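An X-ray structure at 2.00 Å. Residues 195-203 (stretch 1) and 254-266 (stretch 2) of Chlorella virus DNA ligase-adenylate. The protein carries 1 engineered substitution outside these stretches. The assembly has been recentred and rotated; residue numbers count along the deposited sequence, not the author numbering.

Stretch 1, residues 195-203: TIISMTALF
Stretch 2, residues 254-266: QRRDFWQNKESYI

Strand 195-201, which enters from earlier in the chain, packs against helix 254-260 and the segment that follows it. The strand and helix axes approach to 9.8 Å, with an angle of 122° between their N-to-C directions. Along the whole contact the nearest partners run in reverse order: I196 lies nearest I266 (CA to CA 5.3 Å), M199 nearest K262 (7.5 Å), A201 nearest W259 (7.5 Å) and L202 nearest R255 (8.6 Å). The contact buries 544 Å² and contains no hydrogen bond across the stretches; it consists largely of apolar side-chain packing, with some approaches to backbone atoms.

T195 (phi/psi -94/136, chi1 m) contributes almost nothing. I196 (-78/135; m, t) points toward the second stretch. Its CD1 lies 4.0 Å from Y265 CB, 3.4 Å from Y265 O and 4.4 Å from F258 CE2, while its CG2 meets I266 CD1 at 4.1 Å. The I266 side chain (m, m) leaves its backbone sideways but brings its end close to the strand, so that CD1 also lies 3.4 Å from I197 O and 3.9 Å from S198 CA.

At I197 the strand departs from regular extension (-117/-37; p, t). Its side chain and that of S198 (-155/174, p) both point away, leaving mainly backbone for I266 to cover.

M199 (-137/157) turns back toward the second stretch and is the most extensively covered residue of the strand. Its extended m, t, t side chain reaches between the helix and the following segment: SD lies 3.6 Å from F258 O and 3.4 Å from K262 CB, and CE lies 3.8 Å from F258 CD2 and 3.9 Å from Y265 CB. Nearer the backbone, M199 CB meets the edge of the W259 ring, 4.0 Å from CZ3. F258 (-52/-44, chi1 -89°) is helical; N261 (-121/36) breaks the helical conformation before K262 (-54/-33; p, t, t, m). The K262 CB points toward the strand, but the chain's end leads away, and NZ donates a 3.2 Å hydrogen bond to W259 O.

T200 (-127/129, m) points away, yet its backbone C comes within 3.8 Å of W259 CZ3. A201 (-66/163) then places its methyl over one face of that indole, with CB 3.4 Å from W259 CH2 and 3.8 Å from the six-membered ring centroid, 27° off the normal, a CH-pi contact. W259 (chi1 t, chi2 -107°) has a sideways CA-to-CB bond, but the end of its side chain comes nearer the strand. Beyond the strand, L202 (-90/-49; t, p) makes a looser contact, CD2 to R255 CD at 4.3 Å, and F203 (-97/44) is out of reach.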

ATOM      1  N   THR A 195       3.780 -20.771 -15.602  1.00 31.34           N
ATOM      2  CA  THR A 195       4.567 -20.569 -16.804  1.00 33.88           C
ATOM      3  C   THR A 195       3.694 -19.834 -17.814  1.00 31.65           C
ATOM      4  O   THR A 195       2.512 -20.151 -17.952  1.00 29.92           O
ATOM      5  CB  THR A 195       5.032 -21.921 -17.400  1.00 47.48           C
ATOM      6  OG1 THR A 195       5.952 -22.547 -16.498  1.00 48.90           O
ATOM      7  CG2 THR A 195       5.713 -21.723 -18.761  1.00 45.28           C
ATOM      8  N   ILE A 196       4.260 -18.824 -18.475  1.00 22.43           N
ATOM      9  CA  ILE A 196       3.524 -18.066 -19.480  1.00 25.41           C
ATOM     10  C   ILE A 196       3.467 -18.884 -20.771  1.00 24.81           C
ATOM     11  O   ILE A 196       4.475 -19.454 -21.189  1.00 25.95           O
ATOM     12  CB  ILE A 196       4.226 -16.745 -19.799  1.00 30.00           C
ATOM     13  CG1 ILE A 196       4.426 -15.944 -18.512  1.00 37.05           C
ATOM     14  CG2 ILE A 196       3.415 -15.946 -20.824  1.00 27.25           C
ATOM     15  CD1 ILE A 196       5.369 -14.763 -18.672  1.00 40.65           C
ATOM     16  N   ILE A 197       2.288 -18.954 -21.386  1.00 37.34           N
ATOM     17  CA  ILE A 197       2.128 -19.695 -22.634  1.00 36.91           C
ATOM     18  C   ILE A 197       1.712 -18.797 -23.805  1.00 36.46           C
ATOM     19  O   ILE A 197       2.198 -18.969 -24.917  1.00 46.11           O
ATOM     20  CB  ILE A 197       1.175 -20.886 -22.480  1.00 29.19           C
ATOM     21  CG1 ILE A 197      -0.239 -20.417 -22.217  1.00 34.14           C
ATOM     22  CG2 ILE A 197       1.638 -21.787 -21.331  1.00 43.49           C
ATOM     23  CD1 ILE A 197      -1.136 -21.532 -21.726  1.00 53.42           C
ATOM     24  N   SER A 198       0.875 -17.801 -23.541  1.00 35.23           N
ATOM     25  CA  SER A 198       0.443 -16.865 -24.581  1.00 42.61           C
ATOM     26  C   SER A 198       0.016 -15.514 -23.968  1.00 39.39           C
ATOM     27  O   SER A 198      -0.005 -15.365 -22.755  1.00 34.25           O
ATOM     28  CB  SER A 198      -0.696 -17.466 -25.418  1.00 36.47           C
ATOM     29  OG  SER A 198      -1.854 -17.676 -24.629  1.00 45.56           O
ATOM     30  N   MET A 199      -0.282 -14.529 -24.819  1.00 43.04           N
ATOM     31  CA  MET A 199      -0.711 -13.204 -24.373  1.00 35.52           C
ATOM     32  C   MET A 199      -1.875 -12.683 -25.195  1.00 36.57           C
ATOM     33  O   MET A 199      -2.072 -13.079 -26.348  1.00 34.60           O
ATOM     34  CB  MET A 199       0.428 -12.190 -24.468  1.00 36.58           C
ATOM     35  CG  MET A 199       1.563 -12.446 -23.522  1.00 44.23           C
ATOM     36  SD  MET A 199       2.818 -11.192 -23.680  1.00 37.40           S
ATOM     37  CE  MET A 199       4.114 -11.952 -22.663  1.00 30.47           C
ATOM     38  N   THR A 200      -2.625 -11.767 -24.597  1.00 26.82           N
ATOM     39  CA  THR A 200      -3.766 -11.167 -25.250  1.00 31.24           C
ATOM     40  C   THR A 200      -3.567  -9.661 -25.145  1.00 46.90           C
ATOM     41  O   THR A 200      -3.274  -9.157 -24.053  1.00 41.74           O
ATOM     42  CB  THR A 200      -5.060 -11.543 -24.539  1.00 24.72           C
ATOM     43  OG1 THR A 200      -5.137 -12.963 -24.433  1.00 39.13           O
ATOM     44  CG2 THR A 200      -6.258 -11.048 -25.314  1.00 34.09           C
ATOM     45  N   ALA A 201      -3.680  -8.963 -26.281  1.00 38.36           N
ATOM     46  CA  ALA A 201      -3.519  -7.510 -26.339  1.00 41.07           C
ATOM     47  C   ALA A 201      -4.625  -6.758 -25.585  1.00 40.50           C
ATOM     48  O   ALA A 201      -5.699  -7.311 -25.320  1.00 33.52           O
ATOM     49  CB  ALA A 201      -3.467  -7.053 -27.781  1.00 42.24           C
ATOM     50  N   LEU A 202      -4.362  -5.486 -25.287  1.00 36.50           N
ATOM     51  CA  LEU A 202      -5.303  -4.641 -24.554  1.00 42.13           C
ATOM     52  C   LEU A 202      -6.310  -3.851 -25.399  1.00 41.53           C
ATOM     53  O   LEU A 202      -7.500  -3.832 -25.079  1.00 43.42           O
ATOM     54  CB  LEU A 202      -4.532  -3.688 -23.631  1.00 43.98           C
ATOM     55  CG  LEU A 202      -5.293  -2.640 -22.808  1.00 43.02           C
ATOM     56  CD1 LEU A 202      -6.396  -3.280 -21.959  1.00 40.22           C
ATOM     57  CD2 LEU A 202      -4.300  -1.896 -21.922  1.00 35.80           C
ATOM     58  N   PHE A 203      -5.842  -3.160 -26.435  1.00 45.92           N
ATOM     59  CA  PHE A 203      -6.743  -2.373 -27.290  1.00 42.57           C
ATOM     60  C   PHE A 203      -7.150  -3.142 -28.545  1.00 46.86           C
ATOM     61  O   PHE A 203      -7.158  -2.577 -29.638  1.00 55.98           O
ATOM     62  CB  PHE A 203      -6.091  -1.054 -27.712  1.00 31.35           C
ATOM     63  CG  PHE A 203      -5.330  -0.361 -26.615  1.00 33.48           C
ATOM     64  CD1 PHE A 203      -3.942  -0.280 -26.665  1.00 42.50           C
ATOM     65  CD2 PHE A 203      -5.997   0.245 -25.558  1.00 45.75           C
ATOM     66  CE1 PHE A 203      -3.224   0.399 -25.681  1.00 53.04           C
ATOM     67  CE2 PHE A 203      -5.291   0.930 -24.566  1.00 56.12           C
ATOM     68  CZ  PHE A 203      -3.899   1.008 -24.629  1.00 56.57           C
ATOM     69  N   GLN A 254       5.076  -2.351 -17.837  1.00 39.42           N
ATOM     70  CA  GLN A 254       5.085  -3.797 -17.939  1.00 39.22           C
ATOM     71  C   GLN A 254       4.284  -4.290 -19.121  1.00 36.50           C
ATOM     72  O   GLN A 254       4.775  -5.130 -19.888  1.00 28.89           O
ATOM     73  CB  GLN A 254       4.575  -4.424 -16.644  1.00 36.06           C
ATOM     74  CG  GLN A 254       5.583  -4.303 -15.529  1.00 41.42           C
ATOM     75  CD  GLN A 254       5.041  -4.725 -14.202  1.00 25.23           C
ATOM     76  OE1 GLN A 254       3.996  -4.245 -13.759  1.00 31.18           O
ATOM     77  NE2 GLN A 254       5.756  -5.613 -13.541  1.00 29.57           N
ATOM     78  N   ARG A 255       3.069  -3.757 -19.267  1.00 25.51           N
ATOM     79  CA  ARG A 255       2.188  -4.134 -20.373  1.00 32.70           C
ATOM     80  C   ARG A 255       2.816  -3.906 -21.757  1.00 35.16           C
ATOM     81  O   ARG A 255       2.631  -4.718 -22.675  1.00 29.99           O
ATOM     82  CB  ARG A 255       0.865  -3.393 -20.269  1.00 29.72           C
ATOM     83  CG  ARG A 255       0.103  -3.677 -18.998  1.00 22.91           C
ATOM     84  CD  ARG A 255      -1.304  -3.096 -19.090  1.00 30.07           C
ATOM     85  NE  ARG A 255      -2.104  -3.429 -17.918  1.00 40.13           N
ATOM     86  CZ  ARG A 255      -2.906  -4.483 -17.835  1.00 31.14           C
ATOM     87  NH1 ARG A 255      -3.020  -5.305 -18.860  1.00 24.38           N
ATOM     88  NH2 ARG A 255      -3.581  -4.712 -16.719  1.00 23.46           N
ATOM     89  N   ARG A 256       3.552  -2.801 -21.898  1.00 33.67           N
ATOM     90  CA  ARG A 256       4.231  -2.475 -23.150  1.00 30.86           C
ATOM     91  C   ARG A 256       5.417  -3.420 -23.366  1.00 36.67           C
ATOM     92  O   ARG A 256       5.541  -4.034 -24.422  1.00 30.45           O
ATOM     93  CB  ARG A 256       4.694  -1.020 -23.127  1.00 43.86           C
ATOM     94  CG  ARG A 256       5.541  -0.585 -24.320  1.00 58.09           C
ATOM     95  CD  ARG A 256       7.019  -0.483 -23.946  1.00 66.79           C
ATOM     96  NE  ARG A 256       7.245   0.472 -22.861  1.00 66.51           N
ATOM     97  CZ  ARG A 256       7.707   1.708 -23.031  1.00 72.26           C
ATOM     98  NH1 ARG A 256       8.002   2.158 -24.246  1.00 70.62           N
ATOM     99  NH2 ARG A 256       7.873   2.497 -21.980  1.00 69.91           N
ATOM    100  N   ASP A 257       6.254  -3.586 -22.343  1.00 37.15           N
ATOM    101  CA  ASP A 257       7.414  -4.478 -22.448  1.00 43.91           C
ATOM    102  C   ASP A 257       7.026  -5.913 -22.785  1.00 40.12           C
ATOM    103  O   ASP A 257       7.581  -6.505 -23.714  1.00 39.87           O
ATOM    104  CB  ASP A 257       8.257  -4.435 -21.170  1.00 36.94           C
ATOM    105  CG  ASP A 257       8.960  -3.110 -20.990  1.00 35.81           C
ATOM    106  OD1 ASP A 257       9.006  -2.329 -21.965  1.00 35.31           O
ATOM    107  OD2 ASP A 257       9.468  -2.849 -19.879  1.00 40.68           O
ATOM    108  N   PHE A 258       6.089  -6.464 -22.014  1.00 39.00           N
ATOM    109  CA  PHE A 258       5.586  -7.817 -22.239  1.00 41.35           C
ATOM    110  C   PHE A 258       5.132  -7.979 -23.698  1.00 41.53           C
ATOM    111  O   PHE A 258       5.505  -8.958 -24.337  1.00 36.00           O
ATOM    112  CB  PHE A 258       4.412  -8.128 -21.294  1.00 36.65           C
ATOM    113  CG  PHE A 258       4.825  -8.718 -19.969  1.00 40.94           C
ATOM    114  CD1 PHE A 258       4.344  -8.186 -18.775  1.00 47.15           C
ATOM    115  CD2 PHE A 258       5.653  -9.840 -19.912  1.00 54.60           C
ATOM    116  CE1 PHE A 258       4.674  -8.764 -17.540  1.00 34.94           C
ATOM    117  CE2 PHE A 258       5.991 -10.429 -18.680  1.00 49.06           C
ATOM    118  CZ  PHE A 258       5.495  -9.884 -17.493  1.00 38.10           C
ATOM    119  N   TRP A 259       4.402  -6.987 -24.232  1.00 38.46           N
ATOM    120  CA  TRP A 259       3.897  -7.020 -25.618  1.00 44.13           C
ATOM    121  C   TRP A 259       4.909  -6.760 -26.739  1.00 40.59           C
ATOM    122  O   TRP A 259       4.804  -7.345 -27.811  1.00 43.98           O
ATOM    123  CB  TRP A 259       2.731  -6.056 -25.805  1.00 41.40           C
ATOM    124  CG  TRP A 259       1.959  -6.307 -27.082  1.00 41.50           C
ATOM    125  CD1 TRP A 259       1.968  -5.545 -28.221  1.00 44.58           C
ATOM    126  CD2 TRP A 259       1.039  -7.380 -27.329  1.00 40.17           C
ATOM    127  NE1 TRP A 259       1.105  -6.072 -29.153  1.00 35.80           N
ATOM    128  CE2 TRP A 259       0.523  -7.199 -28.632  1.00 42.43           C
ATOM    129  CE3 TRP A 259       0.600  -8.477 -26.575  1.00 40.40           C
ATOM    130  CZ2 TRP A 259      -0.412  -8.076 -29.195  1.00 45.18           C
ATOM    131  CZ3 TRP A 259      -0.331  -9.349 -27.137  1.00 46.92           C
ATOM    132  CH2 TRP A 259      -0.825  -9.141 -28.435  1.00 46.45           C
ATOM    133  N   GLN A 260       5.842  -5.842 -26.519  1.00 38.86           N
ATOM    134  CA  GLN A 260       6.847  -5.541 -27.524  1.00 35.20           C
ATOM    135  C   GLN A 260       7.834  -6.703 -27.648  1.00 44.17           C
ATOM    136  O   GLN A 260       8.324  -7.002 -28.740  1.00 42.66           O
ATOM    137  CB  GLN A 260       7.586  -4.249 -27.177  1.00 42.92           C
ATOM    138  CG  GLN A 260       6.703  -3.015 -27.163  1.00 52.88           C
ATOM    139  CD  GLN A 260       5.972  -2.798 -28.478  1.00 73.36           C
ATOM    140  OE1 GLN A 260       4.752  -2.592 -28.502  1.00 72.74           O
ATOM    141  NE2 GLN A 260       6.717  -2.830 -29.581  1.00 78.46           N
ATOM    142  N   ASN A 261       8.113  -7.370 -26.531  1.00 43.67           N
ATOM    143  CA  ASN A 261       9.031  -8.504 -26.533  1.00 43.37           C
ATOM    144  C   ASN A 261       8.371  -9.785 -26.047  1.00 37.12           C
ATOM    145  O   ASN A 261       9.026 -10.603 -25.415  1.00 34.14           O
ATOM    146  CB  ASN A 261      10.254  -8.204 -25.658  1.00 45.33           C
ATOM    147  CG  ASN A 261      11.226  -7.245 -26.314  1.00 52.59           C
ATOM    148  OD1 ASN A 261      11.136  -6.030 -26.127  1.00 45.24           O
ATOM    149  ND2 ASN A 261      12.168  -7.788 -27.088  1.00 50.09           N
ATOM    150  N   LYS A 262       7.095  -9.981 -26.370  1.00 36.61           N
ATOM    151  CA  LYS A 262       6.375 -11.174 -25.916  1.00 40.20           C
ATOM    152  C   LYS A 262       7.024 -12.509 -26.239  1.00 42.16           C
ATOM    153  O   LYS A 262       6.973 -13.456 -25.456  1.00 43.31           O
ATOM    154  CB  LYS A 262       4.914 -11.154 -26.378  1.00 44.24           C
ATOM    155  CG  LYS A 262       4.673 -10.983 -27.844  1.00 45.26           C
ATOM    156  CD  LYS A 262       3.179 -10.899 -28.085  1.00 56.72           C
ATOM    157  CE  LYS A 262       2.861 -10.548 -29.526  1.00 71.58           C
ATOM    158  NZ  LYS A 262       3.419  -9.226 -29.931  1.00 81.08           N
ATOM    159  N   GLU A 263       7.706 -12.548 -27.366  1.00 43.32           N
ATOM    160  CA  GLU A 263       8.384 -13.743 -27.812  1.00 44.28           C
ATOM    161  C   GLU A 263       9.466 -14.139 -26.800  1.00 44.89           C
ATOM    162  O   GLU A 263       9.883 -15.290 -26.759  1.00 46.90           O
ATOM    163  CB  GLU A 263       8.997 -13.481 -29.191  1.00 61.37           C
ATOM    164  CG  GLU A 263       8.037 -12.805 -30.217  1.00 71.84           C
ATOM    165  CD  GLU A 263       7.801 -11.293 -30.001  1.00 66.79           C
ATOM    166  OE1 GLU A 263       8.714 -10.589 -29.514  1.00 67.19           O
ATOM    167  OE2 GLU A 263       6.698 -10.804 -30.341  1.00 62.47           O
ATOM    168  N   SER A 264       9.888 -13.171 -25.980  1.00 47.03           N
ATOM    169  CA  SER A 264      10.919 -13.346 -24.935  1.00 45.21           C
ATOM    170  C   SER A 264      10.417 -13.880 -23.589  1.00 41.00           C
ATOM    171  O   SER A 264      11.185 -14.480 -22.830  1.00 45.98           O
ATOM    172  CB  SER A 264      11.640 -12.017 -24.656  1.00 35.03           C
ATOM    173  OG  SER A 264      12.362 -11.566 -25.786  1.00 59.47           O
ATOM    174  N   TYR A 265       9.149 -13.632 -23.275  1.00 38.05           N
ATOM    175  CA  TYR A 265       8.586 -14.070 -22.004  1.00 37.13           C
ATOM    176  C   TYR A 265       7.830 -15.380 -22.065  1.00 44.78           C
ATOM    177  O   TYR A 265       7.483 -15.937 -21.019  1.00 37.20           O
ATOM    178  CB  TYR A 265       7.700 -12.981 -21.416  1.00 41.83           C
ATOM    179  CG  TYR A 265       8.422 -11.669 -21.323  1.00 52.22           C
ATOM    180  CD1 TYR A 265       8.187 -10.657 -22.257  1.00 47.44           C
ATOM    181  CD2 TYR A 265       9.418 -11.474 -20.367  1.00 51.58           C
ATOM    182  CE1 TYR A 265       8.927  -9.497 -22.251  1.00 38.80           C
ATOM    183  CE2 TYR A 265      10.167 -10.312 -20.351  1.00 56.95           C
ATOM    184  CZ  TYR A 265       9.917  -9.329 -21.300  1.00 54.65           C
ATOM    185  OH  TYR A 265      10.679  -8.186 -21.308  1.00 74.96           O
ATOM    186  N   ILE A 266       7.558 -15.862 -23.279  1.00 40.12           N
ATOM    187  CA  ILE A 266       6.854 -17.122 -23.443  1.00 37.05           C
ATOM    188  C   ILE A 266       7.718 -18.228 -22.847  1.00 36.22           C
ATOM    189  O   ILE A 266       8.881 -18.400 -23.214  1.00 39.72           O
ATOM    190  CB  ILE A 266       6.530 -17.394 -24.920  1.00 38.63           C
ATOM    191  CG1 ILE A 266       5.624 -16.287 -25.451  1.00 33.76           C
ATOM    192  CG2 ILE A 266       5.805 -18.733 -25.072  1.00 39.80           C
ATOM    193  CD1 ILE A 266       4.244 -16.256 -24.826  1.00 29.50           C
TER